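Local atomic coordinates of WZI (Escherichia coli, PDB entry 2YNK), a protein that binds carbohydrate as an outer-membrane beta-barrel lectin and takes part in assembly of the group 1 capsule. Residues Ile23-Ser28 with Gln34-Arg39; Trp139-Ser144 with Trp193-Ser198; Gly215-Phe220 with Gly272-Phe277. All coordinates share one frame; numbering follows the deposited sequence.

Contact 1 of 3, residues Ile23-Ser28 with Gln34-Arg39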
loop_
_atom_site.group_PDB
_atom_site.type_symbol
_atom_site.label_atom_id
_atom_site.label_comp_id
_atom_site.label_asym_id
_atom_site.label_seq_id
_atom_site.Cartn_x
_atom_site.Cartn_y
_atom_site.Cartn_z
ATOM N N ILE A 23 -4.719 -20.513 2.817
ATOM C CA ILE A 23 -3.376 -20.215 3.343
ATOM C C ILE A 23 -3.470 -19.279 4.554
ATOM O O ILE A 23 -4.535 -18.722 4.836
ATOM C CB ILE A 23 -2.427 -19.612 2.282
ATOM C CG1 ILE A 23 -3.021 -18.361 1.637
ATOM C CG2 ILE A 23 -2.104 -20.635 1.208
ATOM C CD1 ILE A 23 -2.206 -17.836 0.467
ATOM N N HIS A 24 -2.367 -19.148 5.289
ATOM C CA HIS A 24 -2.283 -18.215 6.407
ATOM C C HIS A 24 -1.128 -17.296 6.156
ATOM O O HIS A 24 0.008 -17.750 6.049
ATOM C CB HIS A 24 -2.137 -18.960 7.720
ATOM C CG HIS A 24 -3.248 -19.957 7.963
ATOM N ND1 HIS A 24 -4.541 -19.585 8.078
ATOM C CD2 HIS A 24 -3.226 -21.350 8.078
ATOM C CE1 HIS A 24 -5.306 -20.678 8.268
ATOM N NE2 HIS A 24 -4.499 -21.758 8.268
ATOM N N LEU A 25 -1.409 -16.000 6.031
ATOM C CA LEU A 25 -0.410 -15.063 5.561
ATOM C C LEU A 25 -0.828 -13.624 5.790
ATOM O O LEU A 25 -1.869 -13.190 5.292
ATOM C CB LEU A 25 -0.213 -15.268 4.064
ATOM C CG LEU A 25 0.854 -14.415 3.403
ATOM C CD1 LEU A 25 2.200 -14.802 3.983
ATOM C CD2 LEU A 25 0.831 -14.611 1.897
ATOM N N SER A 26 -0.014 -12.869 6.513
ATOM C CA SER A 26 -0.312 -11.460 6.717
ATOM C C SER A 26 -0.113 -10.656 5.427
ATOM O O SER A 26 0.897 -10.805 4.727
ATOM C CB SER A 26 0.566 -10.876 7.808
ATOM O OG SER A 26 0.148 -9.557 8.094
ATOM N N LEU A 27 -1.088 -9.811 5.121
ATOM C CA LEU A 27 -0.996 -8.922 3.980
ATOM C C LEU A 27 -1.118 -7.465 4.414
ATOM O O LEU A 27 -1.517 -6.627 3.619
ATOM C CB LEU A 27 -2.095 -9.256 2.975
ATOM C CG LEU A 27 -2.074 -10.668 2.399
ATOM C CD1 LEU A 27 -3.288 -10.897 1.508
ATOM C CD2 LEU A 27 -0.794 -10.911 1.625
ATOM N N SER A 28 -0.766 -7.154 5.661
ATOM C CA SER A 28 -0.936 -5.786 6.166
ATOM C C SER A 28 0.392 -5.036 6.357
ATOM O O SER A 28 0.402 -3.906 6.841
ATOM C CB SER A 28 -1.735 -5.793 7.467
ATOM O OG SER A 28 -0.953 -6.278 8.534
ATOM N N GLN A 34 9.228 -12.733 -0.049
ATOM C CA GLN A 34 8.765 -13.811 -0.924
ATOM C C GLN A 34 8.847 -15.160 -0.179
ATOM O O GLN A 34 7.953 -15.997 -0.275
ATOM C CB GLN A 34 9.598 -13.854 -2.219
ATOM C CG GLN A 34 8.850 -14.393 -3.427
ATOM C CD GLN A 34 9.760 -14.737 -4.596
ATOM O OE1 GLN A 34 10.529 -13.906 -5.075
ATOM N NE2 GLN A 34 9.668 -15.979 -5.066
ATOM N N GLU A 35 9.914 -15.321 0.596
ATOM C CA GLU A 35 10.167 -16.523 1.369
ATOM C C GLU A 35 8.987 -16.843 2.294
ATOM O O GLU A 35 8.724 -18.022 2.595
ATOM C CB GLU A 35 11.466 -16.372 2.181
ATOM C CG GLU A 35 12.748 -16.294 1.345
ATOM C CD GLU A 35 12.935 -14.974 0.585
ATOM O OE1 GLU A 35 12.256 -13.963 0.893
ATOM O OE2 GLU A 35 13.770 -14.943 -0.344
ATOM N N GLU A 36 8.281 -15.795 2.727
ATOM C CA GLU A 36 7.074 -15.932 3.545
ATOM C C GLU A 36 5.861 -16.338 2.696
ATOM O O GLU A 36 4.992 -17.090 3.160
ATOM C CB GLU A 36 6.804 -14.630 4.314
ATOM C CG GLU A 36 5.460 -14.543 5.029
ATOM C CD GLU A 36 5.275 -15.589 6.113
ATOM O OE1 GLU A 36 6.269 -16.203 6.563
ATOM O OE2 GLU A 36 4.116 -15.799 6.523
ATOM N N ILE A 37 5.793 -15.848 1.460
ATOM C CA ILE A 37 4.750 -16.305 0.542
ATOM C C ILE A 37 4.957 -17.810 0.247
ATOM O O ILE A 37 4.008 -18.587 0.260
ATOM C CB ILE A 37 4.706 -15.508 -0.783
ATOM C CG1 ILE A 37 4.669 -13.986 -0.550
ATOM C CG2 ILE A 37 3.468 -15.886 -1.583
ATOM C CD1 ILE A 37 4.667 -13.169 -1.833
ATOM N N ALA A 38 6.210 -18.205 0.008
ATOM C CA ALA A 38 6.579 -19.577 -0.346
ATOM C C ALA A 38 6.173 -20.583 0.737
ATOM O O ALA A 38 5.663 -21.672 0.444
ATOM C CB ALA A 38 8.078 -19.656 -0.594
ATOM N N ARG A 39 6.410 -20.191 1.985
ATOM C CA ARG A 39 6.130 -21.015 3.145
ATOM C C ARG A 39 4.629 -21.264 3.262
ATOM O O ARG A 39 4.188 -22.417 3.344
ATOM C CB ARG A 39 6.689 -20.319 4.385
ATOM C CG ARG A 39 6.439 -20.998 5.716
ATOM C CD ARG A 39 6.955 -20.129 6.856
ATOM N NE ARG A 39 5.971 -19.971 7.927
ATOM C CZ ARG A 39 4.838 -19.273 7.826
ATOM N NH1 ARG A 39 4.503 -18.656 6.693
ATOM N NH2 ARG A 39 4.018 -19.200 8.872
#
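Leu25 and Glu36 both start with CG turned opposite the backbone N; chi2 of 65° then turns CD1 of Leu25 toward the glutamate, whose own chain bends at chi2 (62°), and the leucine methyl comes to lie alongside the glutamate stem. This is loop-on-helix packing within the helical N-terminal part of Wzi: residues 23-28 follow helix 8-19, while 34-39 form the first turns of helix 34-42, and only five residues separate the two segments. The side chains slide past one another in opposite directions. Leu25 CD1 lies 3.4 Å from Glu36 CG, so the aliphatic part of the glutamate supplies a nonpolar surface, and the same methyl is 3.3 Å from Glu36 OE2. No hydrogen bond links the segments; the contact is van der Waals in kind. The second methyl of Leu25 is directed at the helix backbone, with CD2 4.5 Å from Ile37 CA.

The example illustrates how a carboxylate can sit beside a hydrocarbon when its oxygens are engaged at other points. Glu36 OE1 accepts a hydrogen bond from the backbone N of Gln179, and OE2 forms a salt bridge with Arg39 one turn further along the helix. Held from both oxygens, the carboxylate has little freedom to rotate, and the nearby arginine probably favours its charged form. Around this pair the packing is apolar: Leu25 also meets Leu14 of helix 8-19, and Ile37 rests on Ile58 and Leu62 of helix 49-65, so the contact joins three helices through one loop. Further along that loop, Ser26 and Ser28 hydrogen-bond Glu227 of barrel strand 226-236. The salt bridge beside the leucine spans 2.9 Å from Arg39 NH1 to Glu36 OE2.

Contact 2 of 3, residues Trp139-Ser144 with Trp193-Ser198. With OCT (N-octane), chain M; HEX (hexane), chain S.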
loop_
_atom_site.group_PDB
_atom_site.type_symbol
_atom_site.label_atom_id
_atom_site.label_comp_id
_atom_site.label_asym_id
_atom_site.label_seq_id
_atom_site.Cartn_x
_atom_site.Cartn_y
_atom_site.Cartn_z
ATOM N N TRP A 139 20.682 -13.944 8.595
ATOM C CA TRP A 139 19.949 -14.384 9.788
ATOM C C TRP A 139 18.463 -14.157 9.676
ATOM O O TRP A 139 17.843 -13.630 10.595
ATOM C CB TRP A 139 20.477 -13.693 11.048
ATOM C CG TRP A 139 21.969 -13.819 11.268
ATOM C CD1 TRP A 139 22.756 -14.965 11.152
ATOM C CD2 TRP A 139 22.901 -12.757 11.685
ATOM N NE1 TRP A 139 24.072 -14.690 11.443
ATOM C CE2 TRP A 139 24.226 -13.385 11.773
ATOM C CE3 TRP A 139 22.777 -11.405 11.981
ATOM C CZ2 TRP A 139 25.361 -12.663 12.139
ATOM C CZ3 TRP A 139 23.924 -10.690 12.352
ATOM C CH2 TRP A 139 25.184 -11.306 12.429
ATOM N N ASN A 140 17.881 -14.535 8.542
ATOM C CA ASN A 140 16.439 -14.371 8.297
ATOM C C ASN A 140 15.934 -12.901 8.220
ATOM O O ASN A 140 14.722 -12.651 8.202
ATOM C CB ASN A 140 15.620 -15.155 9.333
ATOM C CG ASN A 140 14.216 -15.468 8.844
ATOM O OD1 ASN A 140 14.037 -15.884 7.703
ATOM N ND2 ASN A 140 13.210 -15.251 9.700
ATOM N N GLN A 141 16.856 -11.940 8.163
ATOM C CA GLN A 141 16.484 -10.536 8.017
ATOM C C GLN A 141 16.853 -10.034 6.629
ATOM O O GLN A 141 17.930 -10.332 6.116
ATOM C CB GLN A 141 17.138 -9.658 9.092
ATOM C CG GLN A 141 17.102 -10.226 10.504
ATOM C CD GLN A 141 15.770 -10.866 10.863
ATOM O OE1 GLN A 141 14.713 -10.258 10.706
ATOM N NE2 GLN A 141 15.818 -12.101 11.352
ATOM N N TRP A 142 15.936 -9.285 6.030
ATOM C CA TRP A 142 16.193 -8.590 4.773
ATOM C C TRP A 142 16.584 -7.149 5.020
ATOM O O TRP A 142 15.828 -6.392 5.636
ATOM C CB TRP A 142 14.948 -8.610 3.910
ATOM C CG TRP A 142 14.800 -9.840 3.074
ATOM C CD1 TRP A 142 13.836 -10.832 3.184
ATOM C CD2 TRP A 142 15.632 -10.234 1.940
ATOM N NE1 TRP A 142 14.011 -11.787 2.215
ATOM C CE2 TRP A 142 15.078 -11.492 1.443
ATOM C CE3 TRP A 142 16.737 -9.690 1.312
ATOM C CZ2 TRP A 142 15.628 -12.158 0.366
ATOM C CZ3 TRP A 142 17.288 -10.374 0.227
ATOM C CH2 TRP A 142 16.739 -11.579 -0.237
ATOM N N LEU A 143 17.768 -6.770 4.543
ATOM C CA LEU A 143 18.229 -5.393 4.610
ATOM C C LEU A 143 18.206 -4.817 3.212
ATOM O O LEU A 143 18.758 -5.409 2.286
ATOM C CB LEU A 143 19.646 -5.310 5.176
ATOM C CG LEU A 143 20.220 -3.890 5.330
ATOM C CD1 LEU A 143 19.278 -2.980 6.114
ATOM C CD2 LEU A 143 21.594 -3.949 5.987
ATOM N N SER A 144 17.585 -3.652 3.070
ATOM C CA SER A 144 17.328 -3.074 1.760
ATOM C C SER A 144 17.760 -1.606 1.641
ATOM O O SER A 144 17.634 -0.842 2.591
ATOM C CB SER A 144 15.840 -3.165 1.494
ATOM O OG SER A 144 15.562 -2.652 0.214
ATOM N N TRP A 193 4.605 -13.406 13.489
ATOM C CA TRP A 193 4.820 -12.022 13.807
ATOM C C TRP A 193 5.809 -11.450 12.838
ATOM O O TRP A 193 6.566 -12.195 12.210
ATOM C CB TRP A 193 5.288 -11.876 15.251
ATOM C CG TRP A 193 6.694 -12.347 15.506
ATOM C CD1 TRP A 193 7.105 -13.621 15.868
ATOM C CD2 TRP A 193 7.923 -11.558 15.436
ATOM N NE1 TRP A 193 8.462 -13.673 16.009
ATOM C CE2 TRP A 193 9.015 -12.475 15.765
ATOM C CE3 TRP A 193 8.224 -10.233 15.131
ATOM C CZ2 TRP A 193 10.332 -12.067 15.791
ATOM C CZ3 TRP A 193 9.564 -9.828 15.166
ATOM C CH2 TRP A 193 10.590 -10.726 15.486
ATOM N N GLN A 194 5.790 -10.125 12.691
ATOM C CA GLN A 194 6.667 -9.444 11.754
ATOM C C GLN A 194 6.961 -8.011 12.186
ATOM O O GLN A 194 6.099 -7.318 12.752
ATOM C CB GLN A 194 6.045 -9.447 10.359
ATOM C CG GLN A 194 6.698 -8.525 9.332
ATOM C CD GLN A 194 8.118 -8.929 8.959
ATOM O OE1 GLN A 194 8.988 -9.082 9.820
ATOM N NE2 GLN A 194 8.367 -9.065 7.659
ATOM N N TYR A 195 8.193 -7.585 11.912
ATOM C CA TYR A 195 8.599 -6.221 12.127
ATOM C C TYR A 195 8.998 -5.607 10.795
ATOM O O TYR A 195 9.448 -6.294 9.877
ATOM C CB TYR A 195 9.755 -6.147 13.131
ATOM C CG TYR A 195 11.106 -6.508 12.558
ATOM C CD1 TYR A 195 11.545 -7.824 12.540
ATOM C CD2 TYR A 195 11.949 -5.531 12.034
ATOM C CE1 TYR A 195 12.781 -8.161 12.015
ATOM C CE2 TYR A 195 13.186 -5.860 11.505
ATOM C CZ TYR A 195 13.596 -7.178 11.492
ATOM O OH TYR A 195 14.826 -7.506 10.967
ATOM N N GLN A 196 8.811 -4.297 10.692
ATOM C CA GLN A 196 9.434 -3.521 9.627
ATOM C C GLN A 196 9.996 -2.256 10.235
ATOM O O GLN A 196 9.304 -1.551 10.968
ATOM C CB GLN A 196 8.434 -3.182 8.521
ATOM C CG GLN A 196 9.099 -2.731 7.230
ATOM C CD GLN A 196 8.101 -2.261 6.203
ATOM O OE1 GLN A 196 7.753 -1.076 6.153
ATOM N NE2 GLN A 196 7.617 -3.181 5.389
ATOM N N ILE A 197 11.260 -1.977 9.959
ATOM C CA ILE A 197 11.854 -0.715 10.377
ATOM C C ILE A 197 12.331 -0.025 9.120
ATOM O O ILE A 197 12.791 -0.693 8.196
ATOM C CB ILE A 197 13.000 -0.910 11.395
ATOM C CG1 ILE A 197 14.169 -1.685 10.785
ATOM C CG2 ILE A 197 12.490 -1.645 12.630
ATOM C CD1 ILE A 197 15.234 -2.063 11.795
ATOM N N SER A 198 12.180 1.299 9.064
ATOM C CA SER A 198 12.724 2.079 7.940
ATOM C C SER A 198 13.212 3.461 8.348
ATOM O O SER A 198 12.607 4.130 9.202
ATOM C CB SER A 198 11.706 2.198 6.794
ATOM O OG SER A 198 10.522 2.861 7.198
HETATM C C1 OCT M . 25.431 -15.058 7.731
HETATM C C2 OCT M . 26.424 -13.993 8.153
HETATM C C3 OCT M . 26.111 -12.624 7.535
HETATM C C4 OCT M . 26.146 -11.490 8.566
HETATM C C5 OCT M . 26.192 -10.109 7.905
HETATM C C6 OCT M . 25.993 -8.958 8.898
HETATM C C7 OCT M . 25.614 -7.656 8.178
HETATM C C8 OCT M . 25.760 -6.433 9.065
HETATM C C1 HEX S . 14.938 -5.644 15.187
HETATM C C2 HEX S . 15.569 -6.917 14.647
HETATM C C3 HEX S . 14.897 -8.187 15.183
HETATM C C4 HEX S . 15.866 -9.368 15.119
HETATM C C5 HEX S . 15.310 -10.653 15.733
HETATM C C6 HEX S . 16.407 -11.697 15.855
#
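Tyr195 and Gln141 carry this contact, joined by a single hydrogen bond in which Tyr195 OH donates to Gln141 OE1 at 2.8 Å. The two side chains cross at about a right angle; the planes of amide and ring are 24° apart, and OE1 lies at the ring edge, near its plane. The hydroxyl approaches OE1 well to one side of the C=O direction (116° at the oxygen) and tilted from the carbonyl plane. Successive bends in Gln141, at chi1 and again at chi2 (-42°), fold the amide back over its own segment. There NE2 donates to Trp139 O at 2.6 Å, so both ends of the amide are used and its rotation is fixed.

The setting is the antiparallel beta-barrel of the outer membrane. Strand 170-176 runs between the two segments, which explains why the backbones stay apart, with Gln141 CA 9.9 Å from Tyr195 CA. Met174 of that middle strand touches both Gln141 and Tyr195, so the bond spans a neighbouring strand. At Trp139 and Asn140 the chain turns tightly, linking strand 127-138 to strand 141-145 as a hairpin.

Bound alkanes mark this face as apolar. Hexane lies over one face of the tyrosine, its C2 3.7 Å from Tyr195 CZ, and n-octane lies over one face of the indole, toward its rim, with C4 3.8 Å from Trp139 CZ2. Both are consistent with aromatic side chains turned to the lipid. Gln196, by contrast, finds polar partners: its OE1 accepts from Trp152 NE1 and Gln150 NE2.

Contact 3 of 3, residues Gly215-Phe220 with Gly272-Phe277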
loop_
_atom_site.group_PDB
_atom_site.type_symbol
_atom_site.label_atom_id
_atom_site.label_comp_id
_atom_site.label_asym_id
_atom_site.label_seq_id
_atom_site.Cartn_x
_atom_site.Cartn_y
_atom_site.Cartn_z
ATOM N N GLY A 215 10.738 5.076 11.153
ATOM C CA GLY A 215 9.516 4.381 11.542
ATOM C C GLY A 215 9.639 2.904 11.842
ATOM O O GLY A 215 10.610 2.236 11.462
ATOM N N GLY A 216 8.618 2.397 12.516
ATOM C CA GLY A 216 8.611 1.026 12.983
ATOM C C GLY A 216 7.203 0.486 12.970
ATOM O O GLY A 216 6.241 1.213 13.246
ATOM N N ARG A 217 7.083 -0.790 12.637
ATOM C CA ARG A 217 5.799 -1.454 12.622
ATOM C C ARG A 217 5.939 -2.903 13.075
ATOM O O ARG A 217 6.904 -3.589 12.723
ATOM C CB ARG A 217 5.197 -1.398 11.229
ATOM C CG ARG A 217 4.009 -2.330 11.065
ATOM C CD ARG A 217 3.282 -2.103 9.763
ATOM N NE ARG A 217 2.122 -2.979 9.666
ATOM C CZ ARG A 217 0.950 -2.752 10.252
ATOM N NH1 ARG A 217 0.764 -1.664 11.004
ATOM N NH2 ARG A 217 -0.043 -3.620 10.088
ATOM N N PHE A 218 4.955 -3.350 13.843
ATOM C CA PHE A 218 4.944 -4.688 14.411
ATOM C C PHE A 218 3.556 -5.276 14.250
ATOM O O PHE A 218 2.557 -4.580 14.456
ATOM C CB PHE A 218 5.303 -4.633 15.894
ATOM C CG PHE A 218 5.385 -5.982 16.550
ATOM C CD1 PHE A 218 6.579 -6.694 16.564
ATOM C CD2 PHE A 218 4.270 -6.540 17.175
ATOM C CE1 PHE A 218 6.655 -7.933 17.179
ATOM C CE2 PHE A 218 4.344 -7.777 17.790
ATOM C CZ PHE A 218 5.537 -8.475 17.786
ATOM N N THR A 219 3.501 -6.554 13.877
ATOM C CA THR A 219 2.236 -7.282 13.797
ATOM C C THR A 219 2.375 -8.698 14.341
ATOM O O THR A 219 3.456 -9.293 14.296
ATOM C CB THR A 219 1.752 -7.389 12.354
ATOM O OG1 THR A 219 2.831 -7.858 11.551
ATOM C CG2 THR A 219 1.302 -6.042 11.834
ATOM N N PHE A 220 1.271 -9.233 14.851
ATOM C CA PHE A 220 1.236 -10.621 15.285
ATOM C C PHE A 220 -0.174 -11.173 15.272
ATOM O O PHE A 220 -1.153 -10.431 15.455
ATOM C CB PHE A 220 1.867 -10.798 16.672
ATOM C CG PHE A 220 1.035 -10.262 17.806
ATOM C CD1 PHE A 220 0.805 -8.904 17.934
ATOM C CD2 PHE A 220 0.501 -11.117 18.753
ATOM C CE1 PHE A 220 0.053 -8.408 18.980
ATOM C CE2 PHE A 220 -0.251 -10.632 19.805
ATOM C CZ PHE A 220 -0.477 -9.272 19.919
ATOM N N GLY A 272 -0.276 4.393 15.893
ATOM C CA GLY A 272 -1.568 3.764 16.076
ATOM C C GLY A 272 -1.585 2.261 15.886
ATOM O O GLY A 272 -0.546 1.629 15.725
ATOM N N PHE A 273 -2.794 1.701 15.896
ATOM C CA PHE A 273 -2.998 0.259 15.824
ATOM C C PHE A 273 -3.920 -0.098 14.675
ATOM O O PHE A 273 -4.711 0.729 14.210
ATOM C CB PHE A 273 -3.606 -0.269 17.124
ATOM C CG PHE A 273 -2.892 0.188 18.359
ATOM C CD1 PHE A 273 -1.627 -0.288 18.659
ATOM C CD2 PHE A 273 -3.485 1.089 19.227
ATOM C CE1 PHE A 273 -0.961 0.122 19.804
ATOM C CE2 PHE A 273 -2.825 1.515 20.369
ATOM C CZ PHE A 273 -1.559 1.030 20.659
ATOM N N ASP A 274 -3.808 -1.343 14.227
ATOM C CA ASP A 274 -4.724 -1.902 13.240
ATOM C C ASP A 274 -5.078 -3.335 13.613
ATOM O O ASP A 274 -4.386 -3.963 14.412
ATOM C CB ASP A 274 -4.141 -1.835 11.820
ATOM C CG ASP A 274 -2.613 -1.886 11.793
ATOM O OD1 ASP A 274 -1.951 -0.887 12.187
ATOM O OD2 ASP A 274 -2.069 -2.920 11.354
ATOM N N PHE A 275 -6.174 -3.835 13.054
ATOM C CA PHE A 275 -6.557 -5.236 13.232
ATOM C C PHE A 275 -7.257 -5.759 11.982
ATOM O O PHE A 275 -7.789 -4.983 11.183
ATOM C CB PHE A 275 -7.483 -5.406 14.449
ATOM C CG PHE A 275 -8.918 -5.066 14.160
ATOM C CD1 PHE A 275 -9.788 -6.033 13.660
ATOM C CD2 PHE A 275 -9.391 -3.772 14.350
ATOM C CE1 PHE A 275 -11.103 -5.713 13.368
ATOM C CE2 PHE A 275 -10.707 -3.448 14.063
ATOM C CZ PHE A 275 -11.564 -4.417 13.572
ATOM N N LYS A 276 -7.238 -7.078 11.822
ATOM C CA LYS A 276 -8.074 -7.765 10.844
ATOM C C LYS A 276 -8.610 -9.052 11.496
ATOM O O LYS A 276 -7.841 -9.818 12.087
ATOM C CB LYS A 276 -7.291 -8.072 9.551
ATOM C CG LYS A 276 -8.151 -8.701 8.456
ATOM C CD LYS A 276 -7.405 -9.039 7.172
ATOM C CE LYS A 276 -8.285 -9.879 6.238
ATOM N NZ LYS A 276 -7.856 -9.922 4.803
ATOM N N PHE A 277 -9.923 -9.272 11.391
ATOM C CA PHE A 277 -10.577 -10.423 12.008
ATOM C C PHE A 277 -11.249 -11.314 10.967
ATOM O O PHE A 277 -12.245 -10.927 10.370
ATOM C CB PHE A 277 -11.614 -9.955 13.029
ATOM C CG PHE A 277 -12.207 -11.074 13.842
ATOM C CD1 PHE A 277 -11.536 -11.577 14.949
ATOM C CD2 PHE A 277 -13.432 -11.627 13.503
ATOM C CE1 PHE A 277 -12.078 -12.610 15.701
ATOM C CE2 PHE A 277 -13.978 -12.656 14.252
ATOM C CZ PHE A 277 -13.301 -13.147 15.352
#
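Arg217 and Asp274 form a two-pronged salt bridge in which the end of the guanidinium faces the carboxylate. One prong runs from Arg217 NH1 to Asp274 OD1, 3.1 Å long and nearly straight at 171°, and it uses the syn lone pair of the oxygen. The other joins Arg217 NH2 to Asp274 OD2 at 2.5 Å, a length that is doubtful at this resolution, with NH1 adding a weak, bent bond to OD2. The two flat groups lie 20° from coplanar, and the acid sits at the guanidinium edge, an arrangement that lets both nitrogens point their N-H groups at oxygens together.

The arginine reaches this position as an extended chain from CG to NE, its side chain coming from the opposite direction to that of the aspartate. Its remaining donors are also employed: NE bonds Thr29 OG1 and NH2 bonds Ser28 OG, so the guanidinium is held against Ser28 and Thr29, at the end of the loop after helix 8-19 and the start of strand 29-30, as well as against strand 268-278. Each charge in this buried pair probably stabilises the other.

Between the two segments runs strand 226-236 of the closed antiparallel barrel, which makes strands 212-221 and 268-278 next-nearest neighbours. The ion pair therefore bridges over an intervening strand, whose Ser231 touches Asp274 and gives Arg217 NH1 a weak hydrogen bond.

Outward from this polar centre the character changes. Phe273 and Phe275 leave the backbone pointing away from segment 215-220 and pack on Ala230 and Leu228 of the middle strand, while Lys276 returns to charge, its NZ bridging Glu313 and Asp19.

Contacts 2 and 3 belong to one continuous sheet, since strands 193-201 and 212-221 are neighbours: Ser198 O lies 2.9 Å from Gly215 N, and Gln196 N is 2.9 Å from Arg217 O, both probable hydrogen bonds. Contact 1 meets this wall twice. Glu35 OE1 is 3.1 Å from Trp142 NE1 of contact 2, and Ser28 OG is 3.2 Å from Arg217 NH2 of contact 3, so the loop and helix of 23-39 are tied to the barrel at two separate places. The three contact centres stand 14 to 16 Å apart. Leu143 and Trp193 of contact 2 line alkane pockets, where dodecane and n-octane are bound.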